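Local coordinates for protein CdiA toxin (Cupriavidus taiwanensis, PDB 5T87) that forms the C-terminal domain of a contact-dependent growth inhibition protein, probably acts as its toxin, and binds the CdiI immunity protein, at residues E[38-41]-E[42-46]; E[49-52]-E[53-56]. All coordinates share one frame; numbering follows the deposited sequence.

Interaction 1 of 2, residues E[38-41]-E[42-46]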
loop_
_atom_site.group_PDB
_atom_site.type_symbol
_atom_site.label_atom_id
_atom_site.label_comp_id
_atom_site.label_asym_id
_atom_site.label_seq_id
_atom_site.Cartn_x
_atom_site.Cartn_y
_atom_site.Cartn_z
ATOM N N ASP E 38 5.783 0.911 -0.575
ATOM C CA ASP E 38 5.143 0.034 -1.555
ATOM C C ASP E 38 5.314 0.596 -2.947
ATOM O O ASP E 38 5.392 1.810 -3.126
ATOM C CB ASP E 38 3.653 -0.086 -1.257
ATOM C CG ASP E 38 3.381 -0.640 0.115
ATOM O OD1 ASP E 38 3.546 -1.868 0.284
ATOM O OD2 ASP E 38 3.032 0.157 1.025
ATOM N N ARG E 39 5.337 -0.286 -3.934
ATOM C CA ARG E 39 5.505 0.141 -5.303
ATOM C C ARG E 39 4.272 0.877 -5.804
ATOM O O ARG E 39 3.153 0.450 -5.561
ATOM C CB ARG E 39 5.775 -1.034 -6.234
ATOM C CG ARG E 39 6.391 -0.564 -7.547
ATOM C CD ARG E 39 6.176 -1.553 -8.654
ATOM N NE ARG E 39 7.097 -2.674 -8.527
ATOM C CZ ARG E 39 6.826 -3.941 -8.856
ATOM N NH1 ARG E 39 5.627 -4.299 -9.336
ATOM N NH2 ARG E 39 7.766 -4.863 -8.694
ATOM N N THR E 40 4.500 1.975 -6.512
ATOM C CA THR E 40 3.452 2.671 -7.204
ATOM C C THR E 40 3.417 2.105 -8.621
ATOM O O THR E 40 2.466 1.434 -9.009
ATOM C CB THR E 40 3.720 4.190 -7.163
ATOM O OG1 THR E 40 3.732 4.633 -5.794
ATOM C CG2 THR E 40 2.697 4.977 -7.971
ATOM N N LEU E 41 4.481 2.362 -9.367
ATOM C CA LEU E 41 4.662 1.942 -10.757
ATOM C C LEU E 41 6.173 2.051 -11.015
ATOM O O LEU E 41 6.813 2.963 -10.497
ATOM C CB LEU E 41 3.907 2.869 -11.722
ATOM C CG LEU E 41 2.384 2.749 -11.886
ATOM C CD1 LEU E 41 1.800 3.764 -12.870
ATOM C CD2 LEU E 41 2.007 1.329 -12.301
ATOM N N GLY E 42 6.730 1.118 -11.790
ATOM C CA GLY E 42 8.159 1.094 -12.114
ATOM C C GLY E 42 9.030 1.065 -10.872
ATOM O O GLY E 42 8.843 0.210 -10.014
ATOM N N ASP E 43 9.971 2.018 -10.782
ATOM C CA ASP E 43 10.817 2.182 -9.600
ATOM C C ASP E 43 10.260 3.211 -8.607
ATOM O O ASP E 43 10.902 3.486 -7.612
ATOM C CB ASP E 43 12.280 2.509 -9.992
ATOM C CG ASP E 43 12.445 3.856 -10.753
ATOM O OD1 ASP E 43 11.537 4.709 -10.710
ATOM O OD2 ASP E 43 13.511 4.058 -11.404
ATOM N N VAL E 44 9.084 3.776 -8.875
ATOM C CA VAL E 44 8.458 4.770 -7.977
ATOM C C VAL E 44 7.746 4.087 -6.801
ATOM O O VAL E 44 7.072 3.077 -6.992
ATOM C CB VAL E 44 7.428 5.651 -8.715
ATOM C CG1 VAL E 44 6.777 6.661 -7.765
ATOM C CG2 VAL E 44 8.084 6.344 -9.903
ATOM N N TYR E 45 7.907 4.656 -5.604
ATOM C CA TYR E 45 7.362 4.105 -4.366
ATOM C C TYR E 45 6.658 5.191 -3.535
ATOM O O TYR E 45 7.069 6.364 -3.581
ATOM C CB TYR E 45 8.484 3.476 -3.531
ATOM C CG TYR E 45 9.016 2.155 -4.069
ATOM C CD1 TYR E 45 9.898 2.116 -5.146
ATOM C CD2 TYR E 45 8.661 0.942 -3.479
ATOM C CE1 TYR E 45 10.390 0.907 -5.636
ATOM C CE2 TYR E 45 9.144 -0.268 -3.955
ATOM C CZ TYR E 45 10.006 -0.285 -5.026
ATOM O OH TYR E 45 10.466 -1.498 -5.458
ATOM N N HIS E 46 5.615 4.791 -2.794
ATOM C CA HIS E 46 4.973 5.635 -1.745
ATOM C C HIS E 46 5.207 5.009 -0.370
ATOM O O HIS E 46 5.615 3.849 -0.275
ATOM C CB HIS E 46 3.461 5.788 -1.963
ATOM C CG HIS E 46 2.753 4.483 -2.156
ATOM N ND1 HIS E 46 2.569 3.926 -3.402
ATOM C CD2 HIS E 46 2.234 3.602 -1.269
ATOM C CE1 HIS E 46 1.941 2.773 -3.280
ATOM N NE2 HIS E 46 1.723 2.556 -1.999
#

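Interaction 2 of 2, residues E[49-52]-E[53-56]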
loop_
_atom_site.group_PDB
_atom_site.type_symbol
_atom_site.label_atom_id
_atom_site.label_comp_id
_atom_site.label_asym_id
_atom_site.label_seq_id
_atom_site.Cartn_x
_atom_site.Cartn_y
_atom_site.Cartn_z
ATOM N N VAL E 49 4.233 5.898 7.804
ATOM C CA VAL E 49 4.883 5.672 9.106
ATOM C C VAL E 49 4.166 4.578 9.907
ATOM O O VAL E 49 2.932 4.502 9.908
ATOM C CB VAL E 49 4.883 6.958 9.952
ATOM C CG1 VAL E 49 5.607 6.733 11.279
ATOM C CG2 VAL E 49 5.503 8.111 9.172
ATOM N N ARG E 50 4.935 3.745 10.596
ATOM C CA ARG E 50 4.353 2.765 11.511
ATOM C C ARG E 50 5.028 2.747 12.888
ATOM O O ARG E 50 6.179 3.140 13.032
ATOM C CB ARG E 50 4.385 1.365 10.890
ATOM C CG ARG E 50 3.306 1.107 9.849
ATOM C CD ARG E 50 3.096 -0.388 9.637
ATOM N NE ARG E 50 2.336 -0.667 8.414
ATOM C CZ ARG E 50 2.021 -1.887 7.969
ATOM N NH1 ARG E 50 2.337 -2.975 8.671
ATOM N NH2 ARG E 50 1.337 -2.013 6.838
ATOM N N ALA E 51 4.275 2.289 13.888
ATOM C CA ALA E 51 4.797 2.020 15.230
ATOM C C ALA E 51 5.372 0.593 15.300
ATOM O O ALA E 51 4.793 -0.339 14.740
ATOM C CB ALA E 51 3.686 2.191 16.258
ATOM N N TRP E 52 6.489 0.427 16.007
ATOM C CA TRP E 52 7.185 -0.865 16.122
ATOM C C TRP E 52 6.268 -2.108 16.226
ATOM O O TRP E 52 6.500 -3.102 15.543
ATOM C CB TRP E 52 8.161 -0.841 17.316
ATOM C CG TRP E 52 8.836 -2.157 17.516
ATOM C CD1 TRP E 52 8.530 -3.097 18.456
ATOM C CD2 TRP E 52 9.891 -2.712 16.718
ATOM N NE1 TRP E 52 9.341 -4.197 18.305
ATOM C CE2 TRP E 52 10.187 -3.989 17.248
ATOM C CE3 TRP E 52 10.624 -2.250 15.619
ATOM C CZ2 TRP E 52 11.188 -4.812 16.712
ATOM C CZ3 TRP E 52 11.617 -3.068 15.087
ATOM C CH2 TRP E 52 11.889 -4.336 15.637
ATOM N N LYS E 53 5.245 -2.048 17.083
ATOM C CA LYS E 53 4.338 -3.195 17.312
ATOM C C LYS E 53 3.417 -3.495 16.107
ATOM O O LYS E 53 2.892 -4.609 15.988
ATOM C CB LYS E 53 3.496 -2.983 18.586
ATOM C CG LYS E 53 2.341 -1.996 18.416
ATOM C CD LYS E 53 1.821 -1.420 19.729
ATOM C CE LYS E 53 0.916 -0.209 19.488
ATOM N NZ LYS E 53 -0.158 -0.439 18.473
ATOM N N ASP E 54 3.211 -2.491 15.247
ATOM C CA ASP E 54 2.445 -2.635 13.996
ATOM C C ASP E 54 3.220 -3.254 12.804
ATOM O O ASP E 54 2.623 -3.515 11.756
ATOM C CB ASP E 54 1.840 -1.274 13.585
ATOM C CG ASP E 54 0.843 -0.738 14.606
ATOM O OD1 ASP E 54 0.448 -1.494 15.512
ATOM O OD2 ASP E 54 0.444 0.438 14.500
ATOM N N LEU E 55 4.526 -3.491 12.953
ATOM C CA LEU E 55 5.306 -4.204 11.931
ATOM C C LEU E 55 5.170 -5.695 12.175
ATOM O O LEU E 55 4.970 -6.114 13.316
ATOM C CB LEU E 55 6.784 -3.827 11.983
ATOM C CG LEU E 55 7.188 -2.382 12.276
ATOM C CD1 LEU E 55 8.659 -2.208 11.917
ATOM C CD2 LEU E 55 6.319 -1.360 11.557
ATOM N N THR E 56 5.295 -6.497 11.122
ATOM C CA THR E 56 5.178 -7.958 11.256
ATOM C C THR E 56 6.523 -8.532 11.695
ATOM O O THR E 56 7.524 -7.811 11.749
ATOM C CB THR E 56 4.721 -8.679 9.952
ATOM O OG1 THR E 56 5.851 -8.977 9.119
ATOM C CG2 THR E 56 3.689 -7.870 9.164
#

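Interaction 1 of 2, residues E[38-41]-E[42-46]
Asp38 and His46 form an antiparallel hydrogen-bonded pair, bonded both ways: Asp38 N to His46 O and His46 N to Asp38 O, each 3.0 Å. Arg39 and Tyr45 follow as a non-hydrogen-bonded pair, their CA atoms 4.5 Å apart. Nearer the turn Thr40 N reaches Val44 O over 2.8 Å in a nearly straight bond (169°), and Val44 N returns to Leu41 O. Thr40 and Leu41 thus both face Val44, the definition of a classic beta bulge, and a type II' turn from Leu41 to Val44 closes the hairpin of strands 34-41 and 44-50. Gly42, with its positive phi, occupies the first inner position of that turn. At the bulge the Thr40 side chain points toward the second strand, where OG1 meets the edge of the His46 ring, 2.8 Å from ND1; either atom could be the donor. His46 CG stands between its backbone N and carbonyl carbon (chi1 51°), which folds the ring back over the first strand: Asp38 O lies over one ring face, off-centre, while NE2 is 3.4 Å from Asp38 CB. That NE2 also hydrogen-bonds His72 of the CdiI immunity protein, so the imidazole is gripped at both nitrogens and its rotation is fixed. The Asp38 carboxylate has its own partner, a salt bridge from OD1 to Arg23. Tyr45 presents one ring face to Arg39: CB lies over it, and CA makes an off-centre CH-pi contact, 4.2 Å from the ring centroid. Val44 and Tyr45 continue the sheet into a parallel ladder with an immunity-protein strand, and Asp43 OD1 forms a salt bridge with Arg4 of that chain.

Interaction 2 of 2, residues E[49-52]-E[53-56]
Arg50 reaches across to the backbone of Asp54, its NH1 donating to Asp54 O over 3.1 Å at an N-H...O angle of 140°; the carbonyl oxygen sits at the edge of the guanidinium, somewhat tilted from its plane. The link spans the short 3-10 turn that leads out of strand 44-50 toward helix 57-64. Within the turn, Asp54 N bonds to Ala51 O at 2.7 Å and Leu55 N to Trp52 O at 3.3 Å; both are i to i+3 bonds, and both donors stand above the acceptor's carbonyl plane instead of on a lone pair. The end of the Leu55 side chain comes back to segment 49-52: its CD2 packs 3.4 Å from Arg50 CB, and its CD1 touches Trp52 CE3, the two side chains crossing at about a right angle. The indole also meets the ring of Phe34. Farther out, Leu55 rests on Gln60 and Leu63 of helix 57-64, while the Arg50 chain, whose extension from CG to NE carries NH1 to Asp54 O, touches Met59. Its guanidinium has two further partners: His48 NE2 bonds NE, and Asp108 of the CdiI immunity protein forms a salt bridge with NH2, which probably helps to orient the group. Lys53 NZ meets Asp54 OD1 on the syn side but tilted from the carboxylate plane, a salt bridge of 3.2 Å.

In the fold
Strand 44-50 is common to both contacts: interaction 1 pairs its start with strand 34-41, and interaction 2 carries its end toward helix 57-64, with the two centres about 20 Å apart. In interaction 1 Asp38, Thr40, Tyr45 and His46 are buried and Arg39 and Gly42 exposed; in interaction 2 Arg50 and Leu55 are buried, Ala51 and Lys53 exposed. Cross-strand backbone bonds and a threonine-histidine pair hold the first, whereas the second combines 3-10 turn bonds, an arginine-to-carbonyl link and apolar packing among Arg50, Trp52 and Leu55, with helix 57-64 next to it. Both make a salt bridge to the immunity protein, but only 42-46 also extends the sheet by a beta ladder.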